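Local coordinates for Ice-binding protein 1 (PDB 6BG8) that adsorbs its bacterium onto ice and inhibits ice crystal growth, the chain here being its C-terminal DUF3494 ice-binding domain, a beta-solenoid with a long helix alongside, at residues Q20-T25 against S43-F48; S28-G33 against V227-N232; V128-A133 against I155-G160; W184-K189 against V202-E207. One frame throughout, in Å; residues are numbered along the deposited sequence.

Contact 1: Q20-T25 against S43-F48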
loop_
_atom_site.group_PDB
_atom_site.type_symbol
_atom_site.label_atom_id
_atom_site.label_comp_id
_atom_site.label_asym_id
_atom_site.label_seq_id
_atom_site.Cartn_x
_atom_site.Cartn_y
_atom_site.Cartn_z
ATOM N N GLN A 20 -8.571 -10.973 0.991
ATOM C CA GLN A 20 -8.820 -12.295 0.414
ATOM C C GLN A 20 -7.559 -13.074 0.087
ATOM O O GLN A 20 -7.490 -14.274 0.368
ATOM C CB GLN A 20 -9.656 -12.167 -0.869
ATOM C CG GLN A 20 -11.079 -11.674 -0.647
ATOM C CD GLN A 20 -11.869 -12.601 0.224
ATOM O OE1 GLN A 20 -12.111 -13.750 -0.146
ATOM N NE2 GLN A 20 -12.295 -12.107 1.388
ATOM N N ALA A 21 -6.558 -12.430 -0.499
ATOM C CA ALA A 21 -5.397 -13.173 -0.985
ATOM C C ALA A 21 -4.242 -12.221 -1.244
ATOM O O ALA A 21 -4.441 -11.043 -1.556
ATOM C CB ALA A 21 -5.719 -13.950 -2.270
ATOM N N ILE A 22 -3.032 -12.754 -1.109
ATOM C CA ILE A 22 -1.818 -12.102 -1.591
ATOM C C ILE A 22 -1.094 -13.129 -2.442
ATOM O O ILE A 22 -0.850 -14.253 -1.985
ATOM C CB ILE A 22 -0.916 -11.606 -0.454
ATOM C CG1 ILE A 22 -1.628 -10.503 0.336
ATOM C CG2 ILE A 22 0.402 -11.077 -1.031
ATOM C CD1 ILE A 22 -0.926 -10.128 1.631
ATOM N N THR A 23 -0.793 -12.771 -3.681
ATOM C CA THR A 23 -0.172 -13.705 -4.608
ATOM C C THR A 23 1.024 -13.059 -5.286
ATOM O O THR A 23 1.114 -11.833 -5.403
ATOM C CB THR A 23 -1.152 -14.193 -5.684
ATOM O OG1 THR A 23 -1.373 -13.162 -6.651
ATOM C CG2 THR A 23 -2.482 -14.627 -5.067
ATOM N N THR A 24 1.940 -13.915 -5.751
ATOM C CA THR A 24 3.098 -13.457 -6.502
ATOM C C THR A 24 3.493 -14.507 -7.529
ATOM O O THR A 24 3.326 -15.717 -7.320
ATOM C CB THR A 24 4.314 -13.151 -5.610
ATOM O OG1 THR A 24 5.364 -12.594 -6.411
ATOM C CG2 THR A 24 4.853 -14.425 -4.960
ATOM N N THR A 25 4.001 -14.021 -8.650
ATOM C CA THR A 25 4.810 -14.842 -9.523
ATOM C C THR A 25 6.221 -14.937 -8.947
ATOM O O THR A 25 6.547 -14.315 -7.933
ATOM C CB THR A 25 4.844 -14.247 -10.924
ATOM O OG1 THR A 25 5.555 -13.012 -10.860
ATOM C CG2 THR A 25 3.439 -13.970 -11.431
ATOM N N SER A 43 -3.960 -20.744 3.068
ATOM C CA SER A 43 -3.973 -21.344 1.738
ATOM C C SER A 43 -4.204 -20.311 0.639
ATOM O O SER A 43 -3.943 -20.593 -0.537
ATOM C CB SER A 43 -5.043 -22.432 1.674
ATOM O OG SER A 43 -6.322 -21.897 1.943
ATOM N N TYR A 44 -4.659 -19.114 0.986
ATOM C CA TYR A 44 -4.886 -18.090 -0.019
ATOM C C TYR A 44 -3.634 -17.279 -0.336
ATOM O O TYR A 44 -3.697 -16.394 -1.192
ATOM C CB TYR A 44 -6.040 -17.172 0.422
ATOM C CG TYR A 44 -7.398 -17.731 0.044
ATOM C CD1 TYR A 44 -7.930 -18.830 0.702
ATOM C CD2 TYR A 44 -8.134 -17.174 -0.998
ATOM C CE1 TYR A 44 -9.180 -19.343 0.343
ATOM C CE2 TYR A 44 -9.369 -17.678 -1.362
ATOM C CZ TYR A 44 -9.888 -18.766 -0.685
ATOM O OH TYR A 44 -11.112 -19.273 -1.053
ATOM N N TYR A 45 -2.505 -17.551 0.330
ATOM C CA TYR A 45 -1.205 -17.121 -0.169
ATOM C C TYR A 45 -0.819 -18.005 -1.347
ATOM O O TYR A 45 -0.916 -19.233 -1.260
ATOM C CB TYR A 45 -0.133 -17.237 0.920
ATOM C CG TYR A 45 -0.155 -16.174 1.989
ATOM C CD1 TYR A 45 0.225 -14.862 1.702
ATOM C CD2 TYR A 45 -0.523 -16.480 3.291
ATOM C CE1 TYR A 45 0.223 -13.879 2.694
ATOM C CE2 TYR A 45 -0.532 -15.501 4.288
ATOM C CZ TYR A 45 -0.154 -14.205 3.981
ATOM O OH TYR A 45 -0.162 -13.233 4.965
ATOM N N ALA A 46 -0.388 -17.394 -2.451
ATOM C CA ALA A 46 0.034 -18.150 -3.627
ATOM C C ALA A 46 1.360 -17.621 -4.152
ATOM O O ALA A 46 1.572 -16.407 -4.235
ATOM C CB ALA A 46 -1.019 -18.104 -4.744
ATOM N N GLY A 47 2.253 -18.546 -4.514
ATOM C CA GLY A 47 3.501 -18.204 -5.158
ATOM C C GLY A 47 4.673 -18.010 -4.226
ATOM O O GLY A 47 5.800 -17.827 -4.709
ATOM N N PHE A 48 4.452 -18.037 -2.913
ATOM C CA PHE A 48 5.511 -17.803 -1.943
ATOM C C PHE A 48 6.113 -19.124 -1.477
ATOM O O PHE A 48 5.523 -20.200 -1.629
ATOM C CB PHE A 48 4.982 -17.012 -0.743
ATOM C CG PHE A 48 4.508 -15.633 -1.094
ATOM C CD1 PHE A 48 5.406 -14.580 -1.160
ATOM C CD2 PHE A 48 3.167 -15.390 -1.374
ATOM C CE1 PHE A 48 4.975 -13.294 -1.485
ATOM C CE2 PHE A 48 2.728 -14.118 -1.706
ATOM C CZ PHE A 48 3.638 -13.065 -1.763
#
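Thr24 and Phe48 meet in a CH-pi interaction. The methyl Thr24 CG2 sits over one face of the Phe48 ring, 3.6 Å from its centroid and 10° off the ring normal. It gets there because Thr24 OG1 takes the position anti to the backbone N (chi1 -175°), with CG2 between the N and the carbonyl carbon. OG1 is then turned to Thr25 O, 2.6 Å away, and also hydrogen-bonds Ser28 OG.

Other apolar contacts lie on the same side. Ile22 CG2 touches Phe48 CZ at 3.9 Å. Ile22 and Tyr45 lie side by side, and CE1 of the tyrosine meets the isoleucine CB. On the other side of the strands, Thr23 CG2 rests against Ala46 CB at 3.8 Å.

Two backbone hydrogen bonds join the strands in parallel. Ala46 N donates to Ile22 O at 3.2 Å, and Thr24 N donates to Ala46 O at 2.9 Å. Ile22 O also lies in the plane of the Phe48 ring, at its edge near CE2. Gly47, without a side chain, brings its CA to 3.3 Å from Thr24 O.

Tyr45 OH bonds Tyr66 O, and Phe57 stacks on Phe48 and meets Tyr45 edge-to-face. The strand 45-46 is the outermost of its parallel sheet in the beta-solenoid. With two backbone bonds across this pairing, the packing of Phe48, Tyr45, Ile22 and Thr24 probably carries much of the contact. Gln20 O, against Tyr44 CB, is buried with no partner in the model.

Contact 2: S28-G33 against V227-N232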
loop_
_atom_site.group_PDB
_atom_site.type_symbol
_atom_site.label_atom_id
_atom_site.label_comp_id
_atom_site.label_asym_id
_atom_site.label_seq_id
_atom_site.Cartn_x
_atom_site.Cartn_y
_atom_site.Cartn_z
ATOM N N SER A 28 9.931 -12.096 -6.864
ATOM C CA SER A 28 9.589 -10.976 -5.999
ATOM C C SER A 28 10.501 -10.950 -4.776
ATOM O O SER A 28 11.057 -11.973 -4.359
ATOM C CB SER A 28 8.120 -11.053 -5.544
ATOM O OG SER A 28 7.219 -10.764 -6.597
ATOM N N ALA A 29 10.654 -9.756 -4.205
ATOM C CA ALA A 29 11.468 -9.555 -3.008
ATOM C C ALA A 29 10.801 -8.488 -2.158
ATOM O O ALA A 29 10.793 -7.314 -2.546
ATOM C CB ALA A 29 12.889 -9.126 -3.369
ATOM N N ILE A 30 10.262 -8.878 -0.999
ATOM C CA ILE A 30 9.579 -7.959 -0.091
ATOM C C ILE A 30 10.442 -7.780 1.152
ATOM O O ILE A 30 11.028 -8.748 1.650
ATOM C CB ILE A 30 8.168 -8.468 0.269
ATOM C CG1 ILE A 30 7.380 -8.778 -1.008
ATOM C CG2 ILE A 30 7.412 -7.445 1.120
ATOM C CD1 ILE A 30 6.809 -10.160 -1.041
ATOM N N VAL A 31 10.531 -6.536 1.644
ATOM C CA VAL A 31 11.482 -6.166 2.690
ATOM C C VAL A 31 10.822 -5.251 3.721
ATOM O O VAL A 31 10.053 -4.350 3.366
ATOM C CB VAL A 31 12.722 -5.465 2.088
ATOM C CG1 VAL A 31 13.708 -5.094 3.176
ATOM C CG2 VAL A 31 13.392 -6.343 1.043
ATOM N N ASP A 32 11.125 -5.495 4.999
ATOM C CA ASP A 32 10.909 -4.571 6.120
ATOM C C ASP A 32 9.445 -4.420 6.513
ATOM O O ASP A 32 9.093 -3.477 7.231
ATOM C CB ASP A 32 11.497 -3.180 5.830
ATOM C CG ASP A 32 13.022 -3.168 5.849
ATOM O OD1 ASP A 32 13.626 -4.080 6.450
ATOM O OD2 ASP A 32 13.619 -2.228 5.279
ATOM N N GLY A 33 8.575 -5.321 6.068
ATOM C CA GLY A 33 7.186 -5.286 6.487
ATOM C C GLY A 33 6.610 -6.684 6.521
ATOM O O GLY A 33 7.164 -7.622 5.943
ATOM N N VAL A 227 -4.075 -8.486 -3.125
ATOM C CA VAL A 227 -2.872 -7.848 -3.644
ATOM C C VAL A 227 -2.140 -8.881 -4.487
ATOM O O VAL A 227 -1.825 -9.971 -3.999
ATOM C CB VAL A 227 -1.958 -7.329 -2.524
ATOM C CG1 VAL A 227 -0.702 -6.713 -3.131
ATOM C CG2 VAL A 227 -2.674 -6.312 -1.640
ATOM N N THR A 228 -1.860 -8.550 -5.742
ATOM C CA THR A 228 -1.109 -9.455 -6.606
ATOM C C THR A 228 0.192 -8.796 -7.033
ATOM O O THR A 228 0.217 -7.610 -7.365
ATOM C CB THR A 228 -1.916 -9.884 -7.849
ATOM O OG1 THR A 228 -2.055 -8.784 -8.763
ATOM C CG2 THR A 228 -3.280 -10.397 -7.438
ATOM N N LEU A 229 1.268 -9.580 -6.993
ATOM C CA LEU A 229 2.598 -9.185 -7.432
ATOM C C LEU A 229 3.027 -10.004 -8.638
ATOM O O LEU A 229 2.659 -11.171 -8.783
ATOM C CB LEU A 229 3.643 -9.390 -6.336
ATOM C CG LEU A 229 3.434 -8.749 -4.975
ATOM C CD1 LEU A 229 4.710 -8.949 -4.170
ATOM C CD2 LEU A 229 3.113 -7.264 -5.158
ATOM N N ASP A 230 3.838 -9.383 -9.481
ATOM C CA ASP A 230 4.496 -10.045 -10.603
ATOM C C ASP A 230 5.962 -9.604 -10.552
ATOM O O ASP A 230 6.321 -8.551 -11.087
ATOM C CB ASP A 230 3.808 -9.689 -11.918
ATOM C CG ASP A 230 4.393 -10.428 -13.113
ATOM O OD1 ASP A 230 5.363 -11.209 -12.942
ATOM O OD2 ASP A 230 3.872 -10.223 -14.227
ATOM N N ALA A 231 6.796 -10.397 -9.876
ATOM C CA ALA A 231 8.242 -10.170 -9.822
ATOM C C ALA A 231 8.584 -8.741 -9.393
ATOM O O ALA A 231 9.258 -7.993 -10.104
ATOM C CB ALA A 231 8.886 -10.490 -11.178
ATOM N N ASN A 232 8.120 -8.368 -8.199
ATOM C CA ASN A 232 8.267 -7.002 -7.723
ATOM C C ASN A 232 9.200 -6.929 -6.528
ATOM O O ASN A 232 9.231 -7.826 -5.686
ATOM C CB ASN A 232 6.921 -6.408 -7.314
ATOM C CG ASN A 232 5.904 -6.488 -8.412
ATOM O OD1 ASN A 232 4.851 -7.106 -8.254
ATOM N ND2 ASN A 232 6.217 -5.875 -9.549
#
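Ser28 and Asn232 hold the tight part of this contact. Asn232 N donates to Ser28 OG at 3.0 Å, with an N-H...O angle of 162°. Ser28 OG lies anti to its own carbonyl carbon (chi1 -72°), beside the backbone N, and from there it meets the turn 230-232. Its second partner is Thr24 OG1, so two bonds grip the buried hydroxyl. A backbone bond runs the other way: Ala29 N donates to Asn232 O at 2.8 Å, at 165°. Ser28 CA also lies 3.2 Å from Asn232 O.

The turn is braced from within. Asp230 N donates to Asn232 OD1 at 2.8 Å, from above the plane of the amide group. Asn232 ND2 bonds Arg211 O and Ala214 O, and this fixes the rotation of the amide.

The apolar part is looser. Ile30 CD1 approaches Leu229 CD1 at 4.0 Å, and the two side chains cross obliquely. Leu229 CB and CD1 also border the hydroxyl of Ser28.

The more open side belongs to Ala29, which is exposed, and to Asp230, whose CB points away from 28-33. Asp230 OD2 bonds Thr212 OG1 of the probable ice-binding motif Thr212-Asn215, and its OD1 bonds Thr25 OG1.

The contact closes a long loop of the chain and joins two faces of the beta-solenoid through the turn 230-232. On one, strand 226-229 runs between strands 21-24 and 208-210. On the other, strand 29-31 lies between strands 60-61 and 233-236. Met16 of strand 14-18 touches both Ile30 and Leu229.

Contact 3: V128-A133 against I155-G160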
loop_
_atom_site.group_PDB
_atom_site.type_symbol
_atom_site.label_atom_id
_atom_site.label_comp_id
_atom_site.label_asym_id
_atom_site.label_seq_id
_atom_site.Cartn_x
_atom_site.Cartn_y
_atom_site.Cartn_z
ATOM N N VAL A 128 -4.091 17.557 -0.610
ATOM C CA VAL A 128 -5.122 16.542 -0.799
ATOM C C VAL A 128 -5.700 16.731 -2.189
ATOM O O VAL A 128 -6.271 17.791 -2.485
ATOM C CB VAL A 128 -6.240 16.660 0.245
ATOM C CG1 VAL A 128 -7.338 15.617 -0.040
ATOM C CG2 VAL A 128 -5.682 16.519 1.648
ATOM N N TYR A 129 -5.585 15.704 -3.026
ATOM C CA TYR A 129 -6.001 15.774 -4.420
ATOM C C TYR A 129 -7.105 14.758 -4.655
ATOM O O TYR A 129 -6.881 13.550 -4.518
ATOM C CB TYR A 129 -4.805 15.514 -5.346
ATOM C CG TYR A 129 -3.716 16.540 -5.189
ATOM C CD1 TYR A 129 -2.705 16.377 -4.247
ATOM C CD2 TYR A 129 -3.718 17.706 -5.946
ATOM C CE1 TYR A 129 -1.715 17.323 -4.093
ATOM C CE2 TYR A 129 -2.721 18.661 -5.800
ATOM C CZ TYR A 129 -1.722 18.461 -4.869
ATOM O OH TYR A 129 -0.734 19.409 -4.705
ATOM N N LYS A 130 -8.292 15.250 -5.006
ATOM C CA LYS A 130 -9.492 14.425 -5.099
ATOM C C LYS A 130 -10.063 14.472 -6.509
ATOM O O LYS A 130 -10.065 15.526 -7.156
ATOM C CB LYS A 130 -10.547 14.899 -4.101
ATOM C CG LYS A 130 -11.795 14.029 -4.041
ATOM C CD LYS A 130 -12.773 14.621 -3.036
ATOM C CE LYS A 130 -14.146 13.948 -3.101
ATOM N NZ LYS A 130 -14.070 12.477 -2.858
ATOM N N THR A 131 -10.527 13.317 -6.982
ATOM C CA THR A 131 -11.322 13.229 -8.195
ATOM C C THR A 131 -12.249 12.038 -8.049
ATOM O O THR A 131 -11.921 11.063 -7.366
ATOM C CB THR A 131 -10.474 13.078 -9.465
ATOM O OG1 THR A 131 -11.332 13.013 -10.619
ATOM C CG2 THR A 131 -9.636 11.822 -9.395
ATOM N N ALA A 132 -13.412 12.134 -8.685
ATOM C CA ALA A 132 -14.367 11.036 -8.708
ATOM C C ALA A 132 -14.142 10.086 -9.882
ATOM O O ALA A 132 -14.747 9.004 -9.917
ATOM C CB ALA A 132 -15.796 11.596 -8.744
ATOM N N ALA A 133 -13.263 10.444 -10.817
ATOM C CA ALA A 133 -13.030 9.651 -12.014
ATOM C C ALA A 133 -11.863 8.691 -11.785
ATOM O O ALA A 133 -11.365 8.547 -10.667
ATOM C CB ALA A 133 -12.782 10.573 -13.205
ATOM N N ILE A 155 -1.904 13.297 -0.275
ATOM C CA ILE A 155 -3.020 12.361 -0.299
ATOM C C ILE A 155 -3.693 12.475 -1.651
ATOM O O ILE A 155 -4.094 13.571 -2.066
ATOM C CB ILE A 155 -4.019 12.628 0.835
ATOM C CG1 ILE A 155 -3.354 12.341 2.184
ATOM C CG2 ILE A 155 -5.275 11.773 0.654
ATOM C CD1 ILE A 155 -4.147 12.826 3.387
ATOM N N PHE A 156 -3.798 11.349 -2.340
ATOM C CA PHE A 156 -4.551 11.229 -3.581
ATOM C C PHE A 156 -5.740 10.330 -3.309
ATOM O O PHE A 156 -5.568 9.185 -2.878
ATOM C CB PHE A 156 -3.677 10.661 -4.695
ATOM C CG PHE A 156 -2.515 11.535 -5.023
ATOM C CD1 PHE A 156 -1.319 11.421 -4.324
ATOM C CD2 PHE A 156 -2.630 12.512 -5.997
ATOM C CE1 PHE A 156 -0.252 12.262 -4.619
ATOM C CE2 PHE A 156 -1.576 13.345 -6.287
ATOM C CZ PHE A 156 -0.389 13.221 -5.596
ATOM N N THR A 157 -6.941 10.860 -3.515
ATOM C CA THR A 157 -8.150 10.135 -3.145
ATOM C C THR A 157 -9.100 10.108 -4.337
ATOM O O THR A 157 -9.544 11.155 -4.818
ATOM C CB THR A 157 -8.783 10.739 -1.890
ATOM O OG1 THR A 157 -9.978 10.022 -1.590
ATOM C CG2 THR A 157 -9.054 12.245 -2.033
ATOM N N ILE A 158 -9.397 8.901 -4.818
ATOM C CA ILE A 158 -9.817 8.675 -6.196
ATOM C C ILE A 158 -11.064 7.809 -6.208
ATOM O O ILE A 158 -11.072 6.718 -5.624
ATOM C CB ILE A 158 -8.686 8.011 -7.008
ATOM C CG1 ILE A 158 -7.509 8.992 -7.134
ATOM C CG2 ILE A 158 -9.200 7.524 -8.369
ATOM C CD1 ILE A 158 -6.195 8.357 -7.649
ATOM N N GLY A 159 -12.111 8.290 -6.885
ATOM C CA GLY A 159 -13.379 7.583 -6.920
ATOM C C GLY A 159 -13.438 6.427 -7.886
ATOM O O GLY A 159 -14.344 5.595 -7.790
ATOM N N GLY A 160 -12.492 6.352 -8.813
ATOM C CA GLY A 160 -12.392 5.210 -9.697
ATOM C C GLY A 160 -11.131 4.406 -9.446
ATOM O O GLY A 160 -10.765 4.136 -8.295
HETATM O O HOH W 1 -12.177 11.920 -0.722
#
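Tyr129 and Phe156 point the same way from neighbouring strands, with rings nearly parallel but slid so far apart that they barely overlap. Their planes meet at 17° and their centroids are 5.3 Å apart. The real contact is at one side: Phe156 CE2 touches Tyr129 CD1, and its CD2 lies 3.8 Å from Tyr129 CB. Both residues hold CG anti to the carbonyl carbon (chi1 -62° in each), which keeps the side chains alongside each other. Trp184 also stacks on Phe156, while Tyr129 OH bonds Thr125 O.

The strands belong to stacked coils of the beta-solenoid. They pair in parallel, and bonds alternate between them. Tyr129 N donates to Ile155 O at 2.8 Å. Thr157 N donates to Tyr129 O, and Thr131 N to Thr157 O at 3.2 Å. Gly159 N then donates to Thr131 O at 2.8 Å. Beyond it, Gly160 N makes a weak bond to Ala133 O. Thr131 OG1 accepts from Ala133 N, an ST turn at the strand end.

On the side of Lys130 and Thr157, the methyl Thr157 CG2 packs on Lys130 CB at 3.7 Å. A water bridges the polar ends, accepting from Lys130 NZ at 2.9 Å and lying 3.0 Å from Thr157 OG1. That hydroxyl also bonds Arg185 NH2.

Register and direction thus come from the four good backbone bonds. Both faces add apolar packing: one carries the two rings, Thr131 and Ile158, the other Val128 and Ile155. Thr157 OG1 serves both the water and Arg185, so it ties a polar patch across the coils.

Contact 4: W184-K189 against V202-E207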
loop_
_atom_site.group_PDB
_atom_site.type_symbol
_atom_site.label_atom_id
_atom_site.label_comp_id
_atom_site.label_asym_id
_atom_site.label_seq_id
_atom_site.Cartn_x
_atom_site.Cartn_y
_atom_site.Cartn_z
ATOM N N TRP A 184 -2.386 6.884 -1.262
ATOM C CA TRP A 184 -3.219 6.689 -2.436
ATOM C C TRP A 184 -4.461 5.928 -2.005
ATOM O O TRP A 184 -4.352 4.832 -1.455
ATOM C CB TRP A 184 -2.483 5.892 -3.518
ATOM C CG TRP A 184 -1.179 6.480 -3.951
ATOM C CD1 TRP A 184 0.061 6.209 -3.440
ATOM C CD2 TRP A 184 -0.983 7.442 -4.992
ATOM N NE1 TRP A 184 1.014 6.951 -4.100
ATOM C CE2 TRP A 184 0.396 7.714 -5.057
ATOM C CE3 TRP A 184 -1.844 8.095 -5.880
ATOM C CZ2 TRP A 184 0.933 8.619 -5.966
ATOM C CZ3 TRP A 184 -1.304 8.998 -6.789
ATOM C CH2 TRP A 184 0.068 9.252 -6.820
ATOM N N ARG A 185 -5.633 6.485 -2.284
ATOM C CA ARG A 185 -6.902 5.860 -1.906
ATOM C C ARG A 185 -7.744 5.723 -3.162
ATOM O O ARG A 185 -8.099 6.731 -3.775
ATOM C CB ARG A 185 -7.640 6.707 -0.864
ATOM C CG ARG A 185 -8.841 6.045 -0.172
ATOM C CD ARG A 185 -10.090 5.935 -1.063
ATOM N NE ARG A 185 -10.592 7.216 -1.567
ATOM C CZ ARG A 185 -11.820 7.389 -2.054
ATOM N NH1 ARG A 185 -12.675 6.366 -2.097
ATOM N NH2 ARG A 185 -12.197 8.580 -2.503
ATOM N N THR A 186 -8.094 4.495 -3.535
ATOM C CA THR A 186 -8.970 4.286 -4.683
ATOM C C THR A 186 -10.228 3.559 -4.240
ATOM O O THR A 186 -10.152 2.569 -3.503
ATOM C CB THR A 186 -8.273 3.497 -5.806
ATOM O OG1 THR A 186 -7.857 2.217 -5.325
ATOM C CG2 THR A 186 -7.060 4.267 -6.332
ATOM N N ALA A 187 -11.387 4.051 -4.689
ATOM C CA ALA A 187 -12.620 3.286 -4.524
ATOM C C ALA A 187 -12.658 2.089 -5.461
ATOM O O ALA A 187 -13.377 1.120 -5.193
ATOM C CB ALA A 187 -13.844 4.176 -4.762
ATOM N N GLY A 188 -11.897 2.143 -6.545
ATOM C CA GLY A 188 -11.660 1.022 -7.424
ATOM C C GLY A 188 -10.329 0.370 -7.126
ATOM O O GLY A 188 -9.865 0.343 -5.980
ATOM N N LYS A 189 -9.708 -0.168 -8.160
ATOM C CA LYS A 189 -8.442 -0.861 -7.978
ATOM C C LYS A 189 -7.266 0.069 -8.238
ATOM O O LYS A 189 -7.399 1.115 -8.873
ATOM C CB LYS A 189 -8.350 -2.064 -8.916
ATOM C CG LYS A 189 -8.288 -1.703 -10.390
ATOM C CD LYS A 189 -8.152 -2.957 -11.239
ATOM C CE LYS A 189 -8.282 -2.630 -12.723
ATOM N NZ LYS A 189 -8.346 -3.862 -13.579
ATOM N N VAL A 202 -0.737 2.487 -0.556
ATOM C CA VAL A 202 -1.897 2.277 -1.416
ATOM C C VAL A 202 -3.019 1.656 -0.589
ATOM O O VAL A 202 -2.843 0.586 -0.001
ATOM C CB VAL A 202 -1.534 1.385 -2.613
ATOM C CG1 VAL A 202 -2.744 1.149 -3.496
ATOM C CG2 VAL A 202 -0.406 2.012 -3.418
ATOM N N PHE A 203 -4.166 2.332 -0.534
ATOM C CA PHE A 203 -5.394 1.814 0.076
ATOM C C PHE A 203 -6.433 1.651 -1.033
ATOM O O PHE A 203 -7.218 2.566 -1.307
ATOM C CB PHE A 203 -5.907 2.752 1.170
ATOM C CG PHE A 203 -5.024 2.814 2.381
ATOM C CD1 PHE A 203 -3.843 3.553 2.359
ATOM C CD2 PHE A 203 -5.394 2.164 3.556
ATOM C CE1 PHE A 203 -3.036 3.624 3.482
ATOM C CE2 PHE A 203 -4.590 2.227 4.680
ATOM C CZ PHE A 203 -3.412 2.962 4.641
ATOM N N ALA A 204 -6.428 0.486 -1.681
ATOM C CA ALA A 204 -7.402 0.180 -2.722
ATOM C C ALA A 204 -8.597 -0.523 -2.100
ATOM O O ALA A 204 -8.430 -1.486 -1.346
ATOM C CB ALA A 204 -6.785 -0.706 -3.804
ATOM N N TRP A 205 -9.803 -0.036 -2.402
ATOM C CA TRP A 205 -10.983 -0.684 -1.842
ATOM C C TRP A 205 -11.105 -2.114 -2.339
ATOM O O TRP A 205 -11.443 -3.020 -1.569
ATOM C CB TRP A 205 -12.254 0.097 -2.185
ATOM C CG TRP A 205 -13.470 -0.587 -1.645
ATOM C CD1 TRP A 205 -14.388 -1.324 -2.347
ATOM C CD2 TRP A 205 -13.890 -0.623 -0.276
ATOM N NE1 TRP A 205 -15.357 -1.804 -1.496
ATOM C CE2 TRP A 205 -15.073 -1.392 -0.221
ATOM C CE3 TRP A 205 -13.379 -0.082 0.908
ATOM C CZ2 TRP A 205 -15.760 -1.622 0.973
ATOM C CZ3 TRP A 205 -14.072 -0.313 2.102
ATOM C CH2 TRP A 205 -15.240 -1.080 2.118
ATOM N N SER A 206 -10.832 -2.338 -3.625
ATOM C CA SER A 206 -10.934 -3.676 -4.194
ATOM C C SER A 206 -9.594 -4.401 -4.146
ATOM O O SER A 206 -9.313 -5.102 -3.172
ATOM C CB SER A 206 -11.454 -3.608 -5.632
ATOM O OG SER A 206 -10.752 -2.631 -6.370
ATOM N N GLU A 207 -8.756 -4.232 -5.170
ATOM C CA GLU A 207 -7.517 -4.992 -5.278
ATOM C C GLU A 207 -6.371 -4.098 -5.737
ATOM O O GLU A 207 -6.579 -3.032 -6.317
ATOM C CB GLU A 207 -7.670 -6.171 -6.257
ATOM C CG GLU A 207 -8.076 -5.778 -7.673
ATOM C CD GLU A 207 -8.233 -6.979 -8.609
ATOM O OE1 GLU A 207 -7.378 -7.890 -8.570
ATOM O OE2 GLU A 207 -9.211 -7.004 -9.390
HETATM O O HOH W 2 -8.219 -6.711 -11.896
#
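Trp184 and Val202 pair within strands 182-186 and 197-204, parallel neighbours on one face of the beta-solenoid, where successive coils stack through backbone bonds. Phe203 N donates to Trp184 O at 2.7 Å, with an N-H...O angle of 173°. Thr186 N donates to Phe203 O at 3.1 Å. Trp205 N closes the run on Thr186 O at 2.8 Å.

Side chains alternate between the two sides. Val202 CG2 meets Trp184 CD1 at 4.2 Å. Thr186 OG1 stands between its backbone N and carbonyl carbon (chi1 59°), which places it 3.5 Å from Ala204 CB. The same hydroxyl donates to Gly188 O within its own segment, above the carbonyl plane, and bonds Thr190 OG1. It thereby ties the turn 187-188 to the strand end.

Past the strands the chains stay close. Ala187 O lies 3.4 Å from Trp205 CB. Lys189 CB packs against Glu207 O and CG. Lys189 NZ and Glu207 OE2 are 5.3 Å apart, too far for a salt bridge. A water joins them, donating to OE2 at 2.7 Å and accepting a weak bond from NZ. Glu207 OE1 bonds Gln226 NE2 and Asn209 ND2.

The side of Arg185 and Phe203 faces helix 84-103, where both touch Leu102. Arg185 NH2 bonds Thr157 OG1 and NH1 bonds Tyr99 OH, and Phe221 stacks on Phe203. The other side turns inward: Trp184 and Thr186 touch Leu162 of strand 162-164, and Val202 and Ala204 touch Thr190 of strand 190-192.

How the contacts relate
Contacts 1 and 2 touch directly, with centres 11 Å apart: Thr23 O lies 2.8 Å from Leu229 N, as neighbouring strands 21-24 and 226-229 require. Contacts 3 and 4 also join, with centres 10 Å apart. Phe156 O is 2.8 Å from Arg185 N, so four strands run on from 127-131 to 197-204. Contacts 3 and 4 are nested in the loop that contact 2 closes. Contacts 1 and 3 lie on opposite sides of the chain's centre, about 29 Å between centres. Contact 2 lies nearest the probable ice-binding Thr212: the side chains of Asp230 and Thr212 are about 3 Å apart, those of Thr24 and Thr212 about 10 Å.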